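Side-chain contacts in XC6422 protein (Xanthomonas campestris, PDB 2FUK), which is a small, lidless serine hydrolase of the alpha/beta-hydrolase family that probably hydrolyses its substrates by way of an active-site serine: residues 142-147 / 171-176; 55-60 / 116-121. One frame throughout, in Å; residues are numbered along the deposited sequence.

Interaction 1 (142-147 / 171-176); sequences PPAGRW and PQAVYD
Val-174 meets the loop 142-147 with both of its methyl groups. From CB the side chain forks. CG1 stands anti to the backbone N (chi1 174°) and lies 4.0 Å from Pro-142 CG. CG2, beside the backbone N, is 3.4 Å from Pro-142 O and 4.0 Å from Ala-144 CB. The two side chains, Pro-142 and Val-174, cross at about a right angle. A branched residue suits this place because the two methyls meet the ring of Pro-142 with CG1, and its carbonyl and Ala-144 with CG2. Ala-144 is small enough to come down on the helix backbone itself: its CB is 3.8 Å from Val-174 CA and 3.7 Å from Ala-173 O. In return Ala-173 CB rests 3.8 Å from Ala-144 O. Pro-143 centres an inverse gamma turn and points away from the helix, while Pro-142 and Ala-144 point toward it. Glycine suits position 145, where a CB would be jammed against the carbonyl O of Ala-144 and tight against Ala-173 CB. The loop follows strand 136-140 and packs on helix 171-178, with Val-160 and Gln-162 of strand 158-163 touching Pro-142 and with Trp-177 of the helix reaching both Pro-142 and Ala-144.

Interaction 2 (55-60 / 116-121); sequences NKVVTM and AGFSFG
Val-57 lies over one face of the Phe-118 ring. Its CG1 forms a CH-pi contact, 3.8 Å from the centroid of the Phe-118 ring and only 15° off the ring normal. The other branch reaches further round the ring: Val-57 CG2 is 3.7 Å from Phe-118 CE2. Between them the branch point also touches, Val-57 CB standing 3.7 Å from Phe-118 CD2. A chi1 of 177° turns CG1 away from the backbone N and out over the ring, and the valine spreads its fork across the aromatic surface, a task for which a short, stiff, beta-branched side chain is well fitted. The opposite face of the same ring carries Ser-119 CB, 4.0 Å above the plane and offset toward the rim, so the phenyl group is held between the helix and its own next residue. Asn-55, at the N-cap position of helix 56-66, adds its side-chain amide obliquely, with the amide and ring planes 35° apart.

Phe-118 ends strand 112-118, and the chain then turns sharply into helix 120-132. Gly-117, Ser-119 and Gly-121 fall in the GxSxG pattern, and with the strained, positive-phi backbone of Ser-119 they fit the nucleophile elbow of alpha/beta-hydrolases, in which Ser-119 would probably be the nucleophile. Glycine suits the two flanking positions: a side chain at Gly-117 would clash with Gly-121 O, and one at Gly-121 would crowd Phe-118 N. A backbone bond of 2.8 Å from Gly-121 N to Phe-118 O closes the turn. Phe-118 also meets the ring of His-195 and touches Pro-45 and Ile-140, while Leu-204 of helix 201-212 packs on Val-57. Lys-56, whose end leads away from the contact, forms a salt bridge with Asp-32 of the second subunit.

Overall arrangement
Interactions 1 and 2 lie about 17 Å apart between centres and follow one another along the chain, interaction 2 closing before interaction 1 opens. They touch at two points: beside the probable nucleophile, where Pro-143 CD is 3.0 Å from Ser-119 O, and where Trp-147 CZ2 is 3.8 Å from Phe-120 CD2. Interaction 2 joins helix 56-66 to the end of a central strand, next to Ser-119, which with His-195 and Asp-166 probably forms the catalytic triad. Interaction 1 lies further out, its centre about 17 Å from the centre of the chain against about 6 Å for interaction 2, where Val-174 comes near the presumed triad without touching it.

Interaction 1 (142-147 / 171-176)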
loop_
_atom_site.group_PDB
_atom_site.type_symbol
_atom_site.label_atom_id
_atom_site.label_comp_id
_atom_site.label_asym_id
_atom_site.label_seq_id
_atom_site.Cartn_x
_atom_site.Cartn_y
_atom_site.Cartn_z
ATOM N N PRO A 142 18.529 13.025 3.671
ATOM C CA PRO A 142 19.994 12.985 3.590
ATOM C C PRO A 142 20.502 13.863 4.720
ATOM O O PRO A 142 20.125 15.024 4.818
ATOM C CB PRO A 142 20.285 13.573 2.209
ATOM C CG PRO A 142 19.114 14.498 1.976
ATOM C CD PRO A 142 17.952 13.675 2.482
ATOM N N PRO A 143 21.361 13.316 5.585
ATOM C CA PRO A 143 21.899 14.067 6.719
ATOM C C PRO A 143 22.891 15.180 6.419
ATOM O O PRO A 143 24.026 15.136 6.885
ATOM C CB PRO A 143 22.501 12.967 7.588
ATOM C CG PRO A 143 23.027 12.019 6.566
ATOM C CD PRO A 143 21.885 11.936 5.570
ATOM N N ALA A 144 22.468 16.179 5.647
ATOM C CA ALA A 144 23.345 17.303 5.343
ATOM C C ALA A 144 23.624 18.032 6.651
ATOM O O ALA A 144 22.769 18.091 7.545
ATOM C CB ALA A 144 22.681 18.242 4.355
ATOM N N GLY A 145 24.825 18.582 6.763
ATOM C CA GLY A 145 25.189 19.282 7.977
ATOM C C GLY A 145 25.942 18.406 8.965
ATOM O O GLY A 145 26.591 18.931 9.872
ATOM N N ARG A 146 25.878 17.084 8.805
ATOM C CA ARG A 146 26.577 16.181 9.722
ATOM C C ARG A 146 27.602 15.274 9.024
ATOM O O ARG A 146 28.614 14.898 9.624
ATOM C CB ARG A 146 25.558 15.329 10.485
ATOM C CG ARG A 146 26.047 14.823 11.850
ATOM C CD ARG A 146 26.415 15.991 12.767
ATOM N NE ARG A 146 25.275 16.881 12.980
ATOM C CZ ARG A 146 25.337 18.045 13.619
ATOM N NH1 ARG A 146 26.492 18.476 14.117
ATOM N NH2 ARG A 146 24.240 18.781 13.755
ATOM N N TRP A 147 27.342 14.934 7.764
ATOM C CA TRP A 147 28.237 14.084 6.978
ATOM C C TRP A 147 28.752 14.842 5.755
ATOM O O TRP A 147 28.156 15.837 5.328
ATOM C CB TRP A 147 27.510 12.817 6.518
ATOM C CG TRP A 147 27.023 11.939 7.633
ATOM C CD1 TRP A 147 25.749 11.857 8.113
ATOM C CD2 TRP A 147 27.801 11.017 8.403
ATOM N NE1 TRP A 147 25.679 10.935 9.132
ATOM C CE2 TRP A 147 26.928 10.406 9.333
ATOM C CE3 TRP A 147 29.154 10.646 8.401
ATOM C CZ2 TRP A 147 27.362 9.444 10.252
ATOM C CZ3 TRP A 147 29.587 9.685 9.318
ATOM C CH2 TRP A 147 28.689 9.096 10.230
ATOM N N PRO A 171 16.381 20.613 7.980
ATOM C CA PRO A 171 15.887 20.749 6.607
ATOM C C PRO A 171 16.596 21.861 5.833
ATOM O O PRO A 171 16.941 21.691 4.658
ATOM C CB PRO A 171 14.403 21.056 6.800
ATOM C CG PRO A 171 14.071 20.339 8.081
ATOM C CD PRO A 171 15.269 20.664 8.946
ATOM N N GLN A 172 16.823 22.997 6.489
ATOM C CA GLN A 172 17.464 24.114 5.813
ATOM C C GLN A 172 18.884 23.769 5.385
ATOM O O GLN A 172 19.376 24.285 4.382
ATOM C CB GLN A 172 17.461 25.366 6.696
ATOM C CG GLN A 172 17.783 26.638 5.926
ATOM C CD GLN A 172 16.886 26.818 4.711
ATOM O OE1 GLN A 172 15.659 26.776 4.823
ATOM N NE2 GLN A 172 17.494 27.020 3.543
ATOM N N ALA A 173 19.542 22.891 6.137
ATOM C CA ALA A 173 20.901 22.475 5.784
ATOM C C ALA A 173 20.854 21.674 4.482
ATOM O O ALA A 173 21.752 21.767 3.640
ATOM C CB ALA A 173 21.495 21.623 6.895
ATOM N N VAL A 174 19.804 20.873 4.339
ATOM C CA VAL A 174 19.617 20.068 3.141
ATOM C C VAL A 174 19.366 20.999 1.958
ATOM O O VAL A 174 20.015 20.891 0.917
ATOM C CB VAL A 174 18.409 19.114 3.301
ATOM C CG1 VAL A 174 18.135 18.376 1.990
ATOM C CG2 VAL A 174 18.693 18.120 4.422
ATOM N N TYR A 175 18.429 21.922 2.128
ATOM C CA TYR A 175 18.098 22.847 1.050
ATOM C C TYR A 175 19.282 23.737 0.672
ATOM O O TYR A 175 19.514 23.996 -0.517
ATOM C CB TYR A 175 16.878 23.694 1.441
ATOM C CG TYR A 175 15.713 22.877 1.959
ATOM C CD1 TYR A 175 15.465 21.591 1.469
ATOM C CD2 TYR A 175 14.874 23.370 2.961
ATOM C CE1 TYR A 175 14.422 20.817 1.967
ATOM C CE2 TYR A 175 13.820 22.601 3.467
ATOM C CZ TYR A 175 13.605 21.323 2.966
ATOM O OH TYR A 175 12.590 20.539 3.467
ATOM N N ASP A 176 20.041 24.200 1.665
ATOM C CA ASP A 176 21.193 25.057 1.385
ATOM C C ASP A 176 22.222 24.307 0.545
ATOM O O ASP A 176 22.942 24.906 -0.247
ATOM C CB ASP A 176 21.871 25.527 2.676
ATOM C CG ASP A 176 21.085 26.601 3.415
ATOM O OD1 ASP A 176 20.083 27.120 2.873
ATOM O OD2 ASP A 176 21.486 26.938 4.555
#

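Interaction 2 (55-60 / 116-121)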
loop_
_atom_site.group_PDB
_atom_site.type_symbol
_atom_site.label_atom_id
_atom_site.label_comp_id
_atom_site.label_asym_id
_atom_site.label_seq_id
_atom_site.Cartn_x
_atom_site.Cartn_y
_atom_site.Cartn_z
ATOM N N ASN A 55 13.738 -1.191 10.246
ATOM C CA ASN A 55 13.291 0.176 10.510
ATOM C C ASN A 55 12.023 0.421 9.680
ATOM O O ASN A 55 11.971 0.043 8.509
ATOM C CB ASN A 55 14.402 1.146 10.093
ATOM C CG ASN A 55 13.998 2.593 10.229
ATOM O OD1 ASN A 55 14.127 3.197 11.303
ATOM N ND2 ASN A 55 13.494 3.161 9.140
ATOM N N LYS A 56 11.012 1.050 10.283
ATOM C CA LYS A 56 9.739 1.315 9.603
ATOM C C LYS A 56 9.847 2.174 8.335
ATOM O O LYS A 56 9.111 1.956 7.366
ATOM C CB LYS A 56 8.754 1.959 10.584
ATOM C CG LYS A 56 8.448 1.123 11.834
ATOM C CD LYS A 56 7.656 1.960 12.854
ATOM C CE LYS A 56 7.411 1.232 14.178
ATOM N NZ LYS A 56 6.582 0.005 14.038
ATOM N N VAL A 57 10.737 3.161 8.335
ATOM C CA VAL A 57 10.904 3.998 7.146
ATOM C C VAL A 57 11.533 3.146 6.039
ATOM O O VAL A 57 11.157 3.241 4.873
ATOM C CB VAL A 57 11.809 5.215 7.446
ATOM C CG1 VAL A 57 12.028 6.037 6.185
ATOM C CG2 VAL A 57 11.175 6.057 8.530
ATOM N N VAL A 58 12.501 2.312 6.415
ATOM C CA VAL A 58 13.163 1.435 5.461
ATOM C C VAL A 58 12.174 0.456 4.830
ATOM O O VAL A 58 12.175 0.272 3.612
ATOM C CB VAL A 58 14.298 0.629 6.143
ATOM C CG1 VAL A 58 14.807 -0.464 5.211
ATOM C CG2 VAL A 58 15.435 1.566 6.521
ATOM N N THR A 59 11.332 -0.173 5.647
ATOM C CA THR A 59 10.381 -1.131 5.095
ATOM C C THR A 59 9.258 -0.492 4.288
ATOM O O THR A 59 8.736 -1.124 3.377
ATOM C CB THR A 59 9.784 -2.053 6.182
ATOM O OG1 THR A 59 9.131 -1.278 7.189
ATOM C CG2 THR A 59 10.890 -2.891 6.812
ATOM N N MET A 60 8.879 0.747 4.600
ATOM C CA MET A 60 7.832 1.384 3.804
ATOM C C MET A 60 8.434 1.811 2.471
ATOM O O MET A 60 7.753 1.809 1.451
ATOM C CB MET A 60 7.222 2.595 4.511
ATOM C CG MET A 60 6.163 3.310 3.667
ATOM S SD MET A 60 4.786 2.214 3.115
ATOM C CE MET A 60 3.352 3.056 3.866
ATOM N N ALA A 116 18.595 3.245 -2.633
ATOM C CA ALA A 116 17.830 4.159 -1.798
ATOM C C ALA A 116 18.362 4.033 -0.383
ATOM O O ALA A 116 18.963 3.023 -0.022
ATOM C CB ALA A 116 16.342 3.805 -1.830
ATOM N N GLY A 117 18.145 5.064 0.417
ATOM C CA GLY A 117 18.616 5.010 1.782
ATOM C C GLY A 117 17.937 6.060 2.620
ATOM O O GLY A 117 17.484 7.075 2.102
ATOM N N PHE A 118 17.866 5.797 3.916
ATOM C CA PHE A 118 17.265 6.717 4.866
ATOM C C PHE A 118 18.329 7.217 5.843
ATOM O O PHE A 118 19.002 6.419 6.499
ATOM C CB PHE A 118 16.130 6.007 5.613
ATOM C CG PHE A 118 15.596 6.773 6.798
ATOM C CD1 PHE A 118 15.351 8.142 6.719
ATOM C CD2 PHE A 118 15.320 6.109 7.992
ATOM C CE1 PHE A 118 14.840 8.839 7.811
ATOM C CE2 PHE A 118 14.806 6.799 9.096
ATOM C CZ PHE A 118 14.565 8.165 9.006
ATOM N N SER A 119 18.471 8.540 5.908
ATOM C CA SER A 119 19.416 9.226 6.796
ATOM C C SER A 119 20.845 8.709 6.598
ATOM O O SER A 119 21.440 8.941 5.544
ATOM C CB SER A 119 18.956 9.070 8.254
ATOM O OG SER A 119 19.383 10.157 9.060
ATOM N N PHE A 120 21.408 8.030 7.594
ATOM C CA PHE A 120 22.759 7.490 7.440
ATOM C C PHE A 120 22.813 6.639 6.175
ATOM O O PHE A 120 23.815 6.636 5.464
ATOM C CB PHE A 120 23.146 6.644 8.661
ATOM C CG PHE A 120 24.436 5.875 8.493
ATOM C CD1 PHE A 120 24.413 4.511 8.208
ATOM C CD2 PHE A 120 25.667 6.511 8.618
ATOM C CE1 PHE A 120 25.600 3.787 8.053
ATOM C CE2 PHE A 120 26.859 5.797 8.466
ATOM C CZ PHE A 120 26.823 4.432 8.182
ATOM N N GLY A 121 21.724 5.925 5.897
ATOM C CA GLY A 121 21.676 5.082 4.717
ATOM C C GLY A 121 21.692 5.888 3.430
ATOM O O GLY A 121 22.109 5.393 2.383
#